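PDB 6VTV: gamma-glutamyl-gamma-aminobutyrate hydrolase PuuD from Escherichia coli, which hydrolyses the gamma-glutamyl linkage of gamma-glutamyl-gamma-aminobutyrate, releasing 4-aminobutanoate and L-glutamate in the last step of putrescine breakdown. Local coordinates for residues H51-E55 / P56-E60; Q61-P64 / K65-G68; N105-E109 / R110-I114. One frame throughout, in Å; residues are numbered along the deposited sequence.

Overall arrangement
Contacts 1, 2 and 3 mark three ends of two neighbouring helices: contact 1 starts helix 56-62, contact 2 finishes it, and contact 3 finishes helix 94-109. Contacts 1 and 2 have centres about 12 Å apart and meet through Leu53 CD1 and Leu62 CD2 at 3.5 Å; both also touch the second subunit. Arg110 ties contact 3 to the others, with NH2 in a salt bridge to Glu60 OE1 of contact 1 at 3.1 Å and NE 3.5 Å from Leu63 CD1 of contact 2. All three lie away from the manganese site and predicted catalytic residues, although strand 114-117, entered at contact 3, leads directly to Cys118, the predicted nucleophile.

Contact 1 of 3, residues H51-E55 / P56-E60; sequences HALAE and PSLLE
The carboxylate of Glu55 lies with one face over the N-CD edge of the Pro56 ring, Pro56 N standing 3.3 Å from Glu55 CD, while the OE1 end of the group meets the first turn of helix 56-62. This is an N-cap: Glu55 is the residue just before the helix, and its side chain folds forward to accept from N-H groups of the first turn, which have no regular i to i-4 bond. With CG anti to the backbone N (chi1 -153°) and the chain bent at chi2 (-72°), the carboxylate is carried forward across the proline, whose own side chain it crosses at about a right angle. Leu58 N approaches Glu55 OE1 nearly end-on to the C-O bond at 3.3 Å and is shared weakly with Glu55 O. Ser57 N gives Glu55 OE1 a weak bond at 2.8 Å. Ser57 OG is modelled only 2.3 Å from Glu55 OE1, so the details of that bond are doubtful. The negative charge sits at the positive end of the helix dipole, which probably favours the ionised form. Pro56, in the first turn, has no N-H to satisfy.

Apolar side chains join the preceding 3-10 turn to the helix. Leu53 CD2 touches Leu58 CD1 at 4.2 Å, and both leucines also pack on the second subunit, Leu53 on its Leu45 and Leu58 on its Ile40. Leu59 points elsewhere, onto Ala102 and Ile103 of helix 94-109, so the helix start packs against both the dimer interface and its neighbouring helix. Behind the cap the regular helical bonding begins: Glu55 O takes Leu59 N at 2.9 Å (162° at the hydrogen), while Leu59 CB rests 3.4 Å from Leu53 O.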
loop_
_atom_site.group_PDB
_atom_site.type_symbol
_atom_site.label_atom_id
_atom_site.label_comp_id
_atom_site.label_asym_id
_atom_site.label_seq_id
_atom_site.Cartn_x
_atom_site.Cartn_y
_atom_site.Cartn_z
ATOM N N HIS B 51 -2.793 -5.753 -5.883
ATOM C CA HIS B 51 -2.868 -6.592 -7.073
ATOM C C HIS B 51 -4.269 -6.644 -7.666
ATOM O O HIS B 51 -4.410 -6.914 -8.864
ATOM C CB HIS B 51 -2.393 -8.010 -6.745
ATOM C CG HIS B 51 -0.952 -8.085 -6.344
ATOM N ND1 HIS B 51 -0.390 -9.219 -5.800
ATOM C CD2 HIS B 51 0.040 -7.166 -6.406
ATOM C CE1 HIS B 51 0.887 -8.997 -5.544
ATOM N NE2 HIS B 51 1.174 -7.758 -5.901
ATOM N N ALA B 52 -5.305 -6.394 -6.861
ATOM C CA ALA B 52 -6.666 -6.394 -7.386
ATOM C C ALA B 52 -6.888 -5.291 -8.412
ATOM O O ALA B 52 -7.814 -5.391 -9.225
ATOM C CB ALA B 52 -7.674 -6.253 -6.245
ATOM N N LEU B 53 -6.058 -4.246 -8.397
ATOM C CA LEU B 53 -6.175 -3.164 -9.365
ATOM C C LEU B 53 -5.780 -3.587 -10.772
ATOM O O LEU B 53 -5.985 -2.811 -11.711
ATOM C CB LEU B 53 -5.324 -1.975 -8.922
ATOM C CG LEU B 53 -5.753 -1.347 -7.597
ATOM C CD1 LEU B 53 -4.980 -0.068 -7.338
ATOM C CD2 LEU B 53 -7.251 -1.084 -7.596
ATOM N N ALA B 54 -5.221 -4.789 -10.941
ATOM C CA ALA B 54 -4.918 -5.290 -12.275
ATOM C C ALA B 54 -6.176 -5.511 -13.100
ATOM O O ALA B 54 -6.080 -5.694 -14.319
ATOM C CB ALA B 54 -4.121 -6.591 -12.182
ATOM N N GLU B 55 -7.344 -5.510 -12.465
ATOM C CA GLU B 55 -8.598 -5.599 -13.196
ATOM C C GLU B 55 -8.686 -4.442 -14.189
ATOM O O GLU B 55 -8.485 -3.283 -13.800
ATOM C CB GLU B 55 -9.776 -5.572 -12.221
ATOM C CG GLU B 55 -11.024 -6.283 -12.714
ATOM C CD GLU B 55 -11.727 -5.521 -13.815
ATOM O OE1 GLU B 55 -11.810 -4.280 -13.710
ATOM O OE2 GLU B 55 -12.193 -6.157 -14.783
ATOM N N PRO B 56 -8.964 -4.712 -15.469
ATOM C CA PRO B 56 -8.867 -3.646 -16.481
ATOM C C PRO B 56 -9.741 -2.433 -16.204
ATOM O O PRO B 56 -9.284 -1.299 -16.398
ATOM C CB PRO B 56 -9.287 -4.363 -17.772
ATOM C CG PRO B 56 -8.919 -5.790 -17.535
ATOM C CD PRO B 56 -9.185 -6.036 -16.076
ATOM N N SER B 57 -10.983 -2.630 -15.754
ATOM C CA SER B 57 -11.864 -1.486 -15.533
ATOM C C SER B 57 -11.370 -0.604 -14.392
ATOM O O SER B 57 -11.553 0.617 -14.433
ATOM C CB SER B 57 -13.293 -1.958 -15.263
ATOM O OG SER B 57 -13.398 -2.583 -13.996
ATOM N N LEU B 58 -10.742 -1.196 -13.376
ATOM C CA LEU B 58 -10.187 -0.397 -12.288
ATOM C C LEU B 58 -8.882 0.274 -12.698
ATOM O O LEU B 58 -8.629 1.424 -12.322
ATOM C CB LEU B 58 -9.967 -1.269 -11.051
ATOM C CG LEU B 58 -11.190 -1.987 -10.482
ATOM C CD1 LEU B 58 -10.822 -2.708 -9.199
ATOM C CD2 LEU B 58 -12.327 -1.006 -10.240
ATOM N N LEU B 59 -8.044 -0.428 -13.464
ATOM C CA LEU B 59 -6.767 0.140 -13.882
ATOM C C LEU B 59 -6.967 1.353 -14.781
ATOM O O LEU B 59 -6.268 2.363 -14.637
ATOM C CB LEU B 59 -5.930 -0.923 -14.593
ATOM C CG LEU B 59 -4.443 -0.614 -14.779
ATOM C CD1 LEU B 59 -3.731 -0.574 -13.439
ATOM C CD2 LEU B 59 -3.797 -1.631 -15.708
ATOM N N GLU B 60 -7.919 1.274 -15.715
ATOM C CA GLU B 60 -8.164 2.393 -16.620
ATOM C C GLU B 60 -8.635 3.633 -15.872
ATOM O O GLU B 60 -8.339 4.759 -16.288
ATOM C CB GLU B 60 -9.188 1.997 -17.683
ATOM C CG GLU B 60 -8.666 1.012 -18.717
ATOM C CD GLU B 60 -7.808 1.678 -19.776
ATOM O OE1 GLU B 60 -6.566 1.584 -19.681
ATOM O OE2 GLU B 60 -8.375 2.292 -20.704
#

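Contact 2 of 3, residues Q61-P64 / K65-G68; sequences QLLP and KLDG
Leu62 and Leu66, one helical turn apart, pack against each other at the end of helix 56-62. Leu62 CG lies 4.0 Å from Leu66 CD1, the two side chains crossing obliquely; in Leu62, CG anti to the backbone N (chi1 -177°) places the branch beside the carbonyl carbon, near the Leu66 side chain that follows. From roughly a right angle to this, Leu63 CD2 comes to 4.4 Å from the same Leu66 CD1. The three leucines fan out to different neighbours: Leu62 meets Leu49 of its own chain and Leu45 of the second subunit, Leu63 meets Ile103 and Ala106, and Leu66 meets Ile47.

Two backbone bonds, each spanning three residues, wind the chain tighter than an alpha-helix. Lys65 N donates to Leu62 O at 2.9 Å and Leu66 N to Leu63 O at 3.0 Å, both from above the carbonyl plane. The methylenes of Lys65 run extended along this turn, CB 3.4 Å from Leu62 O.

Among polar ends, Gln61 NE2 holds Ser57 O one turn back, while its OE1 accepts from Asn11 N of the second subunit. Asp67 then joins Val13 through backbone and OD2, and OD1 forms a salt bridge with Lys255. The arrangement is a 3-10 helix terminus within a beta-alpha-beta crossover, returning the chain from helix 56-62 to parallel strand 68-71.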
loop_
_atom_site.group_PDB
_atom_site.type_symbol
_atom_site.label_atom_id
_atom_site.label_comp_id
_atom_site.label_asym_id
_atom_site.label_seq_id
_atom_site.Cartn_x
_atom_site.Cartn_y
_atom_site.Cartn_z
ATOM N N GLN B 61 -9.368 3.452 -14.770
ATOM C CA GLN B 61 -9.823 4.600 -13.994
ATOM C C GLN B 61 -8.688 5.228 -13.194
ATOM O O GLN B 61 -8.713 6.435 -12.929
ATOM C CB GLN B 61 -10.956 4.186 -13.056
ATOM C CG GLN B 61 -12.257 3.828 -13.754
ATOM C CD GLN B 61 -13.298 3.297 -12.789
ATOM O OE1 GLN B 61 -13.931 4.061 -12.061
ATOM N NE2 GLN B 61 -13.479 1.982 -12.777
ATOM N N LEU B 62 -7.689 4.435 -12.808
ATOM C CA LEU B 62 -6.623 4.911 -11.935
ATOM C C LEU B 62 -5.489 5.585 -12.702
ATOM O O LEU B 62 -4.913 6.563 -12.213
ATOM C CB LEU B 62 -6.067 3.747 -11.109
ATOM C CG LEU B 62 -4.980 4.090 -10.085
ATOM C CD1 LEU B 62 -5.359 5.321 -9.271
ATOM C CD2 LEU B 62 -4.712 2.908 -9.182
ATOM N N LEU B 63 -5.158 5.079 -13.889
ATOM C CA LEU B 63 -4.016 5.595 -14.641
ATOM C C LEU B 63 -4.019 7.108 -14.844
ATOM O O LEU B 63 -2.944 7.716 -14.702
ATOM C CB LEU B 63 -3.932 4.876 -15.995
ATOM C CG LEU B 63 -3.516 3.407 -15.931
ATOM C CD1 LEU B 63 -3.824 2.729 -17.250
ATOM C CD2 LEU B 63 -2.039 3.268 -15.581
ATOM N N PRO B 64 -5.135 7.772 -15.172
ATOM C CA PRO B 64 -5.089 9.239 -15.315
ATOM C C PRO B 64 -4.663 9.966 -14.052
ATOM O O PRO B 64 -4.216 11.116 -14.140
ATOM C CB PRO B 64 -6.529 9.600 -15.703
ATOM C CG PRO B 64 -7.069 8.369 -16.324
ATOM C CD PRO B 64 -6.453 7.238 -15.563
ATOM N N LYS B 65 -4.783 9.339 -12.885
ATOM C CA LYS B 65 -4.406 9.961 -11.624
ATOM C C LYS B 65 -2.968 9.663 -11.219
ATOM O O LYS B 65 -2.512 10.170 -10.189
ATOM C CB LYS B 65 -5.368 9.514 -10.519
ATOM C CG LYS B 65 -6.779 10.053 -10.705
ATOM C CD LYS B 65 -7.815 9.208 -9.985
ATOM C CE LYS B 65 -9.209 9.780 -10.183
ATOM N NZ LYS B 65 -10.273 8.837 -9.742
ATOM N N LEU B 66 -2.244 8.867 -12.000
ATOM C CA LEU B 66 -0.854 8.539 -11.718
ATOM C C LEU B 66 0.059 9.348 -12.627
ATOM O O LEU B 66 -0.125 9.360 -13.850
ATOM C CB LEU B 66 -0.596 7.044 -11.910
ATOM C CG LEU B 66 -1.468 6.095 -11.089
ATOM C CD1 LEU B 66 -1.233 4.653 -11.509
ATOM C CD2 LEU B 66 -1.194 6.275 -9.606
ATOM N N ASP B 67 1.039 10.024 -12.029
ATOM C CA ASP B 67 2.054 10.743 -12.784
ATOM C C ASP B 67 3.315 9.921 -13.010
ATOM O O ASP B 67 4.197 10.361 -13.753
ATOM C CB ASP B 67 2.417 12.054 -12.073
ATOM C CG ASP B 67 1.196 12.880 -11.712
ATOM O OD1 ASP B 67 0.354 13.125 -12.603
ATOM O OD2 ASP B 67 1.079 13.285 -10.536
ATOM N N GLY B 68 3.415 8.749 -12.391
ATOM C CA GLY B 68 4.564 7.885 -12.572
ATOM C C GLY B 68 4.290 6.517 -11.993
ATOM O O GLY B 68 3.457 6.358 -11.094
#

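Contact 3 of 3, residues N105-E109 / R110-I114; sequences NAALE and RRIPI
Ala107 O accepts the backbone N-H of Ile112 at 2.9 Å, the donor lying in the carbonyl plane, and also takes a weak bond from His217 NE2. Arg111 N is as near but points badly and is not bonded. One residue earlier, Ala106 O receives Arg110 N at 3.0 Å (158°), the last ordinary helical bond. Arg110 CG also passes 3.2 Å from Ala106 O: with CG beside its own backbone N (chi1 -55°), the extended chain reaches out from the helix to a salt bridge between NH2 and Glu60 OE1.

Beyond the turn, the contact is apolar. Ala107 CB touches Ile112 CB at 3.9 Å and Ile114 CD1 at 3.7 Å. Leu108 CD2 meets the same Ile114 methyl, these two side chains crossing at about a right angle. Ile69 of the adjacent strand packs against Ala107, Ile112 and Ile114.

Arg111, with positive phi (57°), is where the chain leaves the helix. The 6→1 bond from Ile112 N to Ala107 O is the outer half of a Schellman motif; its inner 5→2 pair, Arg111 N and Leu108 O at 3.6 Å, is not bonded. This incomplete motif ends helix 94-109 in the beta-alpha-beta crossover to strand 114-117.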
loop_
_atom_site.group_PDB
_atom_site.type_symbol
_atom_site.label_atom_id
_atom_site.label_comp_id
_atom_site.label_asym_id
_atom_site.label_seq_id
_atom_site.Cartn_x
_atom_site.Cartn_y
_atom_site.Cartn_z
ATOM N N ASN B 105 2.485 -2.137 -19.717
ATOM C CA ASN B 105 1.950 -1.962 -21.066
ATOM C C ASN B 105 1.084 -0.714 -21.161
ATOM O O ASN B 105 1.137 0.015 -22.159
ATOM C CB ASN B 105 1.141 -3.194 -21.469
ATOM C CG ASN B 105 2.016 -4.383 -21.805
ATOM O OD1 ASN B 105 2.975 -4.267 -22.568
ATOM N ND2 ASN B 105 1.690 -5.536 -21.234
ATOM N N ALA B 106 0.275 -0.455 -20.134
ATOM C CA ALA B 106 -0.573 0.731 -20.144
ATOM C C ALA B 106 0.257 2.005 -20.045
ATOM O O ALA B 106 -0.006 2.978 -20.759
ATOM C CB ALA B 106 -1.586 0.654 -19.004
ATOM N N ALA B 107 1.267 2.015 -19.173
ATOM C CA ALA B 107 2.087 3.210 -19.013
ATOM C C ALA B 107 2.956 3.472 -20.237
ATOM O O ALA B 107 3.304 4.627 -20.510
ATOM C CB ALA B 107 2.958 3.093 -17.762
ATOM N N LEU B 108 3.321 2.426 -20.981
ATOM C CA LEU B 108 4.134 2.633 -22.173
ATOM C C LEU B 108 3.322 3.254 -23.299
ATOM O O LEU B 108 3.857 4.049 -24.083
ATOM C CB LEU B 108 4.760 1.314 -22.625
ATOM C CG LEU B 108 5.851 0.747 -21.715
ATOM C CD1 LEU B 108 6.471 -0.501 -22.325
ATOM C CD2 LEU B 108 6.918 1.796 -21.434
ATOM N N GLU B 109 2.035 2.917 -23.389
ATOM C CA GLU B 109 1.176 3.551 -24.377
ATOM C C GLU B 109 0.812 4.975 -23.977
ATOM O O GLU B 109 0.738 5.857 -24.839
ATOM C CB GLU B 109 -0.089 2.716 -24.583
ATOM C CG GLU B 109 -1.135 3.403 -25.432
ATOM C CD GLU B 109 -2.308 2.504 -25.735
ATOM O OE1 GLU B 109 -2.082 1.301 -25.996
ATOM O OE2 GLU B 109 -3.453 2.996 -25.728
ATOM N N ARG B 110 0.589 5.218 -22.686
ATOM C CA ARG B 110 0.258 6.549 -22.191
ATOM C C ARG B 110 1.486 7.414 -21.941
ATOM O O ARG B 110 1.333 8.564 -21.513
ATOM C CB ARG B 110 -0.561 6.439 -20.901
ATOM C CG ARG B 110 -1.807 5.581 -21.035
ATOM C CD ARG B 110 -2.690 5.676 -19.806
ATOM N NE ARG B 110 -3.945 4.953 -19.991
ATOM C CZ ARG B 110 -5.131 5.413 -19.612
ATOM N NH1 ARG B 110 -5.226 6.599 -19.028
ATOM N NH2 ARG B 110 -6.224 4.690 -19.819
ATOM N N ARG B 111 2.688 6.889 -22.189
ATOM C CA ARG B 111 3.942 7.622 -21.992
ATOM C C ARG B 111 4.076 8.121 -20.554
ATOM O O ARG B 111 4.608 9.203 -20.296
ATOM C CB ARG B 111 4.073 8.770 -22.998
ATOM C CG ARG B 111 3.649 8.375 -24.408
ATOM C CD ARG B 111 4.245 9.265 -25.494
ATOM N NE ARG B 111 4.638 10.584 -25.008
ATOM C CZ ARG B 111 5.811 11.152 -25.265
ATOM N NH1 ARG B 111 6.710 10.516 -26.005
ATOM N NH2 ARG B 111 6.087 12.357 -24.785
ATOM N N ILE B 112 3.592 7.323 -19.612
ATOM C CA ILE B 112 3.754 7.628 -18.189
ATOM C C ILE B 112 5.148 7.185 -17.751
ATOM O O ILE B 112 5.558 6.059 -18.073
ATOM C CB ILE B 112 2.675 6.932 -17.364
ATOM C CG1 ILE B 112 1.282 7.375 -17.819
ATOM C CG2 ILE B 112 2.867 7.209 -15.880
ATOM C CD1 ILE B 112 0.160 6.572 -17.200
ATOM N N PRO B 113 5.897 8.025 -17.037
ATOM C CA PRO B 113 7.247 7.631 -16.617
ATOM C C PRO B 113 7.227 6.393 -15.734
ATOM O O PRO B 113 6.330 6.207 -14.908
ATOM C CB PRO B 113 7.752 8.860 -15.853
ATOM C CG PRO B 113 6.965 9.998 -16.412
ATOM C CD PRO B 113 5.605 9.432 -16.712
ATOM N N ILE B 114 8.229 5.537 -15.924
ATOM C CA ILE B 114 8.384 4.306 -15.160
ATOM C C ILE B 114 9.799 4.252 -14.605
ATOM O O ILE B 114 10.769 4.532 -15.319
ATOM C CB ILE B 114 8.102 3.052 -16.017
ATOM C CG1 ILE B 114 6.750 3.162 -16.722
ATOM C CG2 ILE B 114 8.160 1.793 -15.162
ATOM C CD1 ILE B 114 6.486 2.036 -17.698
#